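Local coordinates for yopT (Bacillus subtilis, PDB 2DLB), which is of unknown function, is encoded in the SPbeta prophage region and forms a homodimer whose beta-sheet runs across the subunit interface, at residues Leu29-Cys34 / Tyr62-Thr67; Glu35-Ser40 / Ser58-Glu63; Ser40-Phe45 / Val52-Leu57. One frame throughout, in Å; residues are numbered along the deposited sequence.

How the interactions relate
All three interactions fasten parts of one chain to strand 52-69, and all are partly buried. Interaction 1 lays the helix 23-35 on it, interaction 2 the turns that follow the helix, and interaction 3 the strand 42-46 as hairpin partner. Interactions 1 and 2 adjoin and share Tyr62, whose ring face meets the helix in the first, and whose ring edge and hydroxyl bond serve the second; both rest mainly on side chains, the second with a water bridge between backbones. Interaction 3, farthest from the chain's centre, is a backbone ladder with a largely apolar, buried face and a polar, more exposed one. It meets interaction 2 at Ser40. Each also touches the second subunit.

Interaction 1: Leu29-Cys34 / Tyr62-Thr67; sequences LVTRIC and YEITNT
The CB of Cys34 sits almost squarely over the ring of Tyr62, 3.4 Å from the ring centroid and only 9° off the ring normal, so that its C-H bonds meet the pi face in a CH-pi contact. The sulfur lies over the same face but farther out: SG of Cys34 is 4.5 Å from the Tyr62 centroid, a sulfur-aromatic contact. One turn back along the helix, the CG2 methyl of Thr31 meets Tyr62 OH at 3.3 Å, crossing the end of the phenol at about a right angle. Beside this, the tip of Ile64 fits against the helix, its CD1 lying 3.9 Å from CG1 of Val30 and 3.8 Å from OG1 of Thr31.

Torsions set these groups in place. Tyr62 CG takes the crowded position between backbone N and carbonyl carbon (chi1 72°), while Ile64 CG1 lies anti to its carbonyl carbon with CD1 extended beyond it. The helix offers Val30, Thr31 and Cys34 to alternate strand residues, its direction running at 150° to that of the strand. Thr31 OG1 is hydrogen-bonded to Glu27 O, within the helix. Along an edge of the strand the second subunit adds an antiparallel ladder, with Tyr62, Glu63 and Ile64 among the paired residues; its Leu10 packs on Tyr62 and its Ile8 on Val30.

No clear hydrogen bond joins 29-34 to 62-67, so these two segments meet through dispersion and weak C-H and sulfur contacts with a pi face, while hydrogen bonds from Glu27 to Thr67 and between Glu35 and Tyr62 flank the apolar contact.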
# COMPACT_ATOMS: atom_id res chain seq x y z
N LEU A 29 2.74 19.40 3.26
CA LEU A 29 3.32 18.54 4.28
C LEU A 29 3.11 17.06 3.93
O LEU A 29 4.04 16.27 3.99
CB LEU A 29 2.73 18.89 5.65
CG LEU A 29 3.08 20.23 6.31
CD1 LEU A 29 2.18 20.53 7.50
CD2 LEU A 29 4.50 20.29 6.82
N VAL A 30 1.87 16.66 3.58
CA VAL A 30 1.57 15.30 3.22
C VAL A 30 2.32 14.92 1.97
O VAL A 30 2.84 13.79 1.84
CB VAL A 30 0.03 15.11 2.99
CG1 VAL A 30 -0.30 13.85 2.23
CG2 VAL A 30 -0.63 15.22 4.37
N THR A 31 2.44 15.82 0.98
CA THR A 31 3.15 15.52 -0.26
C THR A 31 4.60 15.19 0.02
O THR A 31 5.16 14.24 -0.51
CB THR A 31 3.01 16.69 -1.24
OG1 THR A 31 1.62 16.80 -1.61
CG2 THR A 31 3.82 16.45 -2.49
N ARG A 32 5.26 15.93 0.90
CA ARG A 32 6.67 15.65 1.20
C ARG A 32 6.81 14.24 1.76
O ARG A 32 7.72 13.48 1.42
CB ARG A 32 7.22 16.72 2.15
CG ARG A 32 8.69 16.73 2.51
CD ARG A 32 9.10 17.97 3.30
NE ARG A 32 10.51 18.31 3.27
CZ ARG A 32 11.25 18.92 4.18
NH1 ARG A 32 10.71 19.31 5.34
NH2 ARG A 32 12.55 19.17 4.01
N ILE A 33 5.90 13.88 2.65
CA ILE A 33 5.96 12.54 3.26
C ILE A 33 5.81 11.49 2.16
O ILE A 33 6.57 10.53 2.08
CB ILE A 33 4.88 12.36 4.33
CG1 ILE A 33 5.19 13.20 5.58
CG2 ILE A 33 4.64 10.89 4.73
CD1 ILE A 33 4.01 13.37 6.53
N CYS A 34 4.83 11.64 1.30
CA CYS A 34 4.54 10.63 0.29
C CYS A 34 5.65 10.57 -0.76
O CYS A 34 6.02 9.48 -1.17
CB CYS A 34 3.18 10.93 -0.32
SG CYS A 34 1.79 10.60 0.78
N TYR A 62 1.01 8.06 -5.88
CA TYR A 62 0.03 8.56 -4.93
C TYR A 62 -0.62 9.82 -5.46
O TYR A 62 -0.06 10.53 -6.30
CB TYR A 62 0.69 8.81 -3.53
CG TYR A 62 1.58 10.02 -3.56
CD1 TYR A 62 2.89 9.88 -4.01
CD2 TYR A 62 1.11 11.27 -3.14
CE1 TYR A 62 3.71 10.99 -4.03
CE2 TYR A 62 1.93 12.36 -3.20
CZ TYR A 62 3.23 12.22 -3.64
OH TYR A 62 3.98 13.36 -3.67
N GLU A 63 -1.77 10.09 -4.83
CA GLU A 63 -2.42 11.40 -5.07
C GLU A 63 -3.29 11.71 -3.85
O GLU A 63 -3.94 10.80 -3.32
CB GLU A 63 -3.23 11.39 -6.34
CG GLU A 63 -4.46 10.56 -6.29
CD GLU A 63 -5.44 10.68 -7.44
OE1 GLU A 63 -5.24 11.56 -8.33
OE2 GLU A 63 -6.42 9.87 -7.41
N ILE A 64 -3.32 12.97 -3.42
CA ILE A 64 -4.24 13.36 -2.39
C ILE A 64 -5.66 13.36 -2.97
O ILE A 64 -5.85 13.89 -4.07
CB ILE A 64 -3.84 14.72 -1.79
CG1 ILE A 64 -2.44 14.69 -1.15
CG2 ILE A 64 -4.90 15.21 -0.80
CD1 ILE A 64 -1.90 15.98 -0.59
N THR A 65 -6.60 12.77 -2.26
CA THR A 65 -8.01 12.70 -2.63
C THR A 65 -8.84 13.82 -2.03
O THR A 65 -9.60 14.51 -2.72
CB THR A 65 -8.60 11.34 -2.19
OG1 THR A 65 -7.73 10.27 -2.64
CG2 THR A 65 -9.97 11.18 -2.79
N ASN A 66 -8.71 14.07 -0.72
CA ASN A 66 -9.45 15.01 0.03
C ASN A 66 -8.51 15.70 1.06
O ASN A 66 -7.64 15.03 1.65
CB ASN A 66 -10.54 14.40 0.91
CG ASN A 66 -11.44 13.42 0.26
OD1 ASN A 66 -11.76 12.33 0.71
ND2 ASN A 66 -11.91 13.78 -0.91
N THR A 67 -8.78 16.98 1.30
CA THR A 67 -8.21 17.72 2.41
C THR A 67 -9.32 18.48 3.10
O THR A 67 -10.06 19.24 2.45
CB THR A 67 -7.14 18.70 1.94
OG1 THR A 67 -6.15 17.97 1.21
CG2 THR A 67 -6.43 19.44 3.08

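Interaction 2: Glu35-Ser40 / Ser58-Glu63; sequences ENLLLS and SDMEYE
The well-buried part of the contact centres on Met60, a selenomethionine, which reaches from the strand toward the turn with an extended chain, CG anti to the backbone N. Met60 SE lies 3.7 Å from Leu37 CB and close to the carbonyl oxygen of that residue, and the CE methyl continues past the same CB. Leu38 covers the neighbouring ground: Leu38 CD2 comes to the edge of the Tyr62 ring, 3.8 Å from Tyr62 CD1, and also rests against the Met60 carbonyl. Two overlapping type I turns, Glu35 to Leu38 and Leu37 to Ser40, carry the chain from the end of helix 23-35 toward strand 42-46 and present both leucines to the strand. The strand itself pairs in an antiparallel ladder with the second subunit, so the sheet continues across the interface, and Leu12 of that subunit packs on Met60.

The outer side is polar and more exposed. Glu35 bends at chi2 (73°) so that OE1, through its anti lone pair, accepts a hydrogen bond of 3.0 Å from Tyr62 OH, the carboxylate turned 72° from the ring plane. Toward Ser40 the contact is looser: a water lies 2.7 Å from Leu38 O, to which it can donate, and accepts from Met60 N at 3.1 Å.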
# COMPACT_ATOMS: atom_id res chain seq x y z
N GLU A 35 6.20 11.73 -1.17
CA GLU A 35 7.28 11.73 -2.12
C GLU A 35 8.48 10.95 -1.61
O GLU A 35 9.20 10.29 -2.38
CB GLU A 35 7.69 13.18 -2.41
CG GLU A 35 8.54 13.33 -3.64
CD GLU A 35 7.87 13.15 -4.99
OE1 GLU A 35 6.65 13.01 -5.08
OE2 GLU A 35 8.66 13.13 -5.95
N ASN A 36 8.72 11.02 -0.30
CA ASN A 36 9.83 10.26 0.32
C ASN A 36 9.49 8.78 0.45
O ASN A 36 10.39 8.07 0.95
CB ASN A 36 10.17 10.88 1.67
CG ASN A 36 10.99 12.15 1.52
OD1 ASN A 36 11.76 12.26 0.56
ND2 ASN A 36 10.76 13.06 2.44
N LEU A 37 8.35 8.29 0.05
CA LEU A 37 8.05 6.87 0.08
C LEU A 37 8.21 6.19 -1.28
O LEU A 37 8.18 4.97 -1.34
CB LEU A 37 6.60 6.60 0.51
CG LEU A 37 6.20 7.08 1.90
CD1 LEU A 37 4.71 6.91 2.14
CD2 LEU A 37 7.07 6.37 2.95
N LEU A 38 8.33 6.97 -2.36
CA LEU A 38 8.20 6.46 -3.70
C LEU A 38 9.11 5.28 -4.00
O LEU A 38 8.70 4.41 -4.77
CB LEU A 38 8.43 7.56 -4.75
CG LEU A 38 7.38 8.63 -4.86
CD1 LEU A 38 7.88 9.66 -5.87
CD2 LEU A 38 6.04 8.10 -5.32
N LEU A 39 10.32 5.29 -3.44
CA LEU A 39 11.29 4.26 -3.78
C LEU A 39 11.37 3.16 -2.74
O LEU A 39 12.24 2.32 -2.79
CB LEU A 39 12.67 4.87 -4.01
CG LEU A 39 12.73 5.94 -5.11
CD1 LEU A 39 14.17 6.44 -5.21
CD2 LEU A 39 12.21 5.41 -6.44
N SER A 40 10.44 3.13 -1.79
CA SER A 40 10.42 2.08 -0.78
C SER A 40 10.39 0.71 -1.45
O SER A 40 9.65 0.46 -2.39
CB SER A 40 9.22 2.26 0.12
OG SER A 40 9.03 1.18 0.98
N SER A 58 7.29 -3.01 -5.85
CA SER A 58 7.82 -2.76 -7.17
C SER A 58 7.64 -1.33 -7.67
O SER A 58 8.45 -0.83 -8.47
CB SER A 58 7.16 -3.70 -8.20
OG SER A 58 5.77 -3.83 -7.96
N ASP A 59 6.57 -0.69 -7.26
CA ASP A 59 6.17 0.62 -7.74
C ASP A 59 5.23 1.27 -6.80
O ASP A 59 4.48 0.55 -6.17
CB ASP A 59 5.44 0.52 -9.13
CG ASP A 59 5.15 1.88 -9.72
OD1 ASP A 59 6.11 2.69 -9.71
OD2 ASP A 59 4.03 2.20 -10.17
N MSE A 60 5.26 2.59 -6.75
CA MSE A 60 4.29 3.36 -6.00
C MSE A 60 3.95 4.66 -6.70
O MSE A 60 4.89 5.29 -7.18
CB MSE A 60 4.85 3.77 -4.62
CG MSE A 60 3.80 4.66 -3.91
SE MSE A 60 4.68 5.20 -2.37
CE MSE A 60 3.33 6.44 -1.85
N GLU A 61 2.68 5.00 -6.66
CA GLU A 61 2.23 6.32 -7.07
C GLU A 61 1.26 6.78 -6.00
O GLU A 61 0.71 5.94 -5.30
CB GLU A 61 1.62 6.33 -8.44
CG GLU A 61 2.57 6.02 -9.60
CD GLU A 61 2.28 4.57 -9.96
OE1 GLU A 61 2.97 4.09 -10.88
OE2 GLU A 61 1.35 3.98 -9.33
N TYR A 62 1.01 8.06 -5.88
CA TYR A 62 0.03 8.56 -4.93
C TYR A 62 -0.62 9.82 -5.46
O TYR A 62 -0.06 10.53 -6.30
CB TYR A 62 0.69 8.81 -3.53
CG TYR A 62 1.58 10.02 -3.56
CD1 TYR A 62 2.89 9.88 -4.01
CD2 TYR A 62 1.11 11.27 -3.14
CE1 TYR A 62 3.71 10.99 -4.03
CE2 TYR A 62 1.93 12.36 -3.20
CZ TYR A 62 3.23 12.22 -3.64
OH TYR A 62 3.98 13.36 -3.67
N GLU A 63 -1.77 10.09 -4.83
CA GLU A 63 -2.42 11.40 -5.07
C GLU A 63 -3.29 11.71 -3.85
O GLU A 63 -3.94 10.80 -3.32
CB GLU A 63 -3.23 11.39 -6.34
CG GLU A 63 -4.46 10.56 -6.29
CD GLU A 63 -5.44 10.68 -7.44
OE1 GLU A 63 -5.24 11.56 -8.33
OE2 GLU A 63 -6.42 9.87 -7.41
O HOH W 1 7.83 4.20 -7.29

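Interaction 3: Ser40-Phe45 / Val52-Leu57; sequences SKEVSF and VENFKL
On the face that Phe45 and Phe55 share, both place CG anti to the carbonyl carbon, and the rings meet rim to rim, Phe45 CD1 lying 3.8 Å from Phe55 CE2, with planes 73° apart and neither ring over the other. Val43 holds CG1 in the crowded position (chi1 61°), near Phe55 CB and Leu57 CD1. Leu57, with CG anti to the backbone N, puts CD2 3.4 Å from Ser40 O.

Between the strands, Val43 with Phe55 and Phe45 with Glu53 form antiparallel hydrogen-bonded pairs. Within the first, Phe55 N donates to Val43 O at 2.8 Å, nearly along the C=O axis; the other three bonds of these pairs lie in the carbonyl plane. A fifth bond, Leu57 N to Lys41 O (3.0 Å), is straight at the hydrogen, yet its donor stands above the carbonyl plane, where the loop enters the strand. The other face is polar: in the Ser44-Asn54 pair Asn54 OD1 reaches Ser44 CB at 3.1 Å; diagonally, the Glu42 carboxylate crosses Asn54 CB obliquely.

Leu10 and Leu12 of strand 3-19 pack on Phe45, and in the second subunit Val43 and Ser44 each meet their own counterpart. Five backbone N-H...O bonds, supplemented by CA-H...O contacts at the non-hydrogen-bonded positions, thus hold the strands, while Val43, Phe45 and Phe55 are buried on one face and Glu53 at its end turns away to a salt bridge with Lys47.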
# COMPACT_ATOMS: atom_id res chain seq x y z
N SER A 40 10.44 3.13 -1.79
CA SER A 40 10.42 2.08 -0.78
C SER A 40 10.39 0.71 -1.45
O SER A 40 9.65 0.46 -2.39
CB SER A 40 9.22 2.26 0.12
OG SER A 40 9.03 1.18 0.98
N LYS A 41 11.20 -0.22 -0.91
CA LYS A 41 11.33 -1.55 -1.46
C LYS A 41 10.39 -2.58 -0.84
O LYS A 41 10.29 -3.70 -1.36
CB LYS A 41 12.78 -2.04 -1.29
CG LYS A 41 13.77 -1.14 -2.00
CD LYS A 41 13.72 -1.19 -3.50
CE LYS A 41 14.97 -0.56 -4.08
NZ LYS A 41 14.86 -0.11 -5.47
N GLU A 42 9.77 -2.24 0.28
CA GLU A 42 8.98 -3.22 1.05
C GLU A 42 7.85 -2.52 1.75
O GLU A 42 8.04 -1.47 2.38
CB GLU A 42 9.88 -3.94 2.06
CG GLU A 42 9.22 -5.12 2.81
CD GLU A 42 10.23 -5.89 3.62
OE1 GLU A 42 10.93 -5.31 4.44
OE2 GLU A 42 10.38 -7.10 3.41
N VAL A 43 6.66 -3.10 1.65
CA VAL A 43 5.45 -2.63 2.31
C VAL A 43 4.96 -3.75 3.22
O VAL A 43 5.06 -4.92 2.93
CB VAL A 43 4.39 -2.21 1.28
CG1 VAL A 43 3.95 -3.35 0.36
CG2 VAL A 43 3.19 -1.55 1.97
N SER A 44 4.41 -3.34 4.37
CA SER A 44 3.86 -4.30 5.30
C SER A 44 2.45 -3.92 5.68
O SER A 44 2.09 -2.74 5.74
CB SER A 44 4.75 -4.40 6.53
OG SER A 44 4.72 -3.47 7.49
N PHE A 45 1.63 -4.93 5.92
CA PHE A 45 0.24 -4.75 6.34
C PHE A 45 0.04 -5.33 7.73
O PHE A 45 0.43 -6.47 7.98
CB PHE A 45 -0.73 -5.43 5.38
CG PHE A 45 -0.79 -4.71 4.05
CD1 PHE A 45 0.12 -4.95 3.09
CD2 PHE A 45 -1.77 -3.76 3.85
CE1 PHE A 45 0.09 -4.25 1.90
CE2 PHE A 45 -1.81 -3.08 2.65
CZ PHE A 45 -0.89 -3.31 1.67
N VAL A 52 1.46 -9.32 10.94
CA VAL A 52 2.06 -8.39 9.97
C VAL A 52 2.63 -9.19 8.83
O VAL A 52 3.37 -10.16 9.06
CB VAL A 52 3.11 -7.52 10.66
CG1 VAL A 52 3.85 -6.71 9.59
CG2 VAL A 52 2.46 -6.67 11.75
N GLU A 53 2.31 -8.80 7.62
CA GLU A 53 2.84 -9.45 6.43
C GLU A 53 3.61 -8.43 5.58
O GLU A 53 3.07 -7.35 5.29
CB GLU A 53 1.75 -10.12 5.62
CG GLU A 53 2.26 -10.96 4.47
CD GLU A 53 1.24 -11.79 3.73
OE1 GLU A 53 0.05 -11.69 4.11
OE2 GLU A 53 1.64 -12.48 2.75
N ASN A 54 4.82 -8.81 5.16
CA ASN A 54 5.67 -7.98 4.33
C ASN A 54 5.69 -8.45 2.89
O ASN A 54 5.64 -9.66 2.60
CB ASN A 54 7.12 -8.06 4.84
CG ASN A 54 7.24 -7.69 6.29
OD1 ASN A 54 6.54 -6.87 6.82
ND2 ASN A 54 8.08 -8.43 6.95
N PHE A 55 5.73 -7.51 1.98
CA PHE A 55 5.76 -7.75 0.55
C PHE A 55 6.81 -6.90 -0.16
O PHE A 55 7.04 -5.74 0.22
CB PHE A 55 4.43 -7.39 -0.13
CG PHE A 55 3.23 -8.12 0.43
CD1 PHE A 55 2.90 -9.34 -0.12
CD2 PHE A 55 2.49 -7.58 1.46
CE1 PHE A 55 1.84 -10.02 0.39
CE2 PHE A 55 1.41 -8.29 1.96
CZ PHE A 55 1.10 -9.50 1.40
N LYS A 56 7.41 -7.47 -1.20
CA LYS A 56 8.23 -6.71 -2.11
C LYS A 56 7.35 -5.68 -2.83
O LYS A 56 6.36 -6.05 -3.45
CB LYS A 56 8.95 -7.61 -3.12
CG LYS A 56 9.77 -6.85 -4.14
CD LYS A 56 10.48 -7.77 -5.13
CE LYS A 56 11.21 -6.93 -6.20
NZ LYS A 56 12.04 -7.79 -7.08
N LEU A 57 7.78 -4.42 -2.79
CA LEU A 57 7.11 -3.32 -3.46
C LEU A 57 7.91 -2.91 -4.68
O LEU A 57 9.09 -2.55 -4.52
CB LEU A 57 7.00 -2.14 -2.48
CG LEU A 57 6.28 -0.91 -2.91
CD1 LEU A 57 4.82 -1.22 -3.28
CD2 LEU A 57 6.35 0.13 -1.80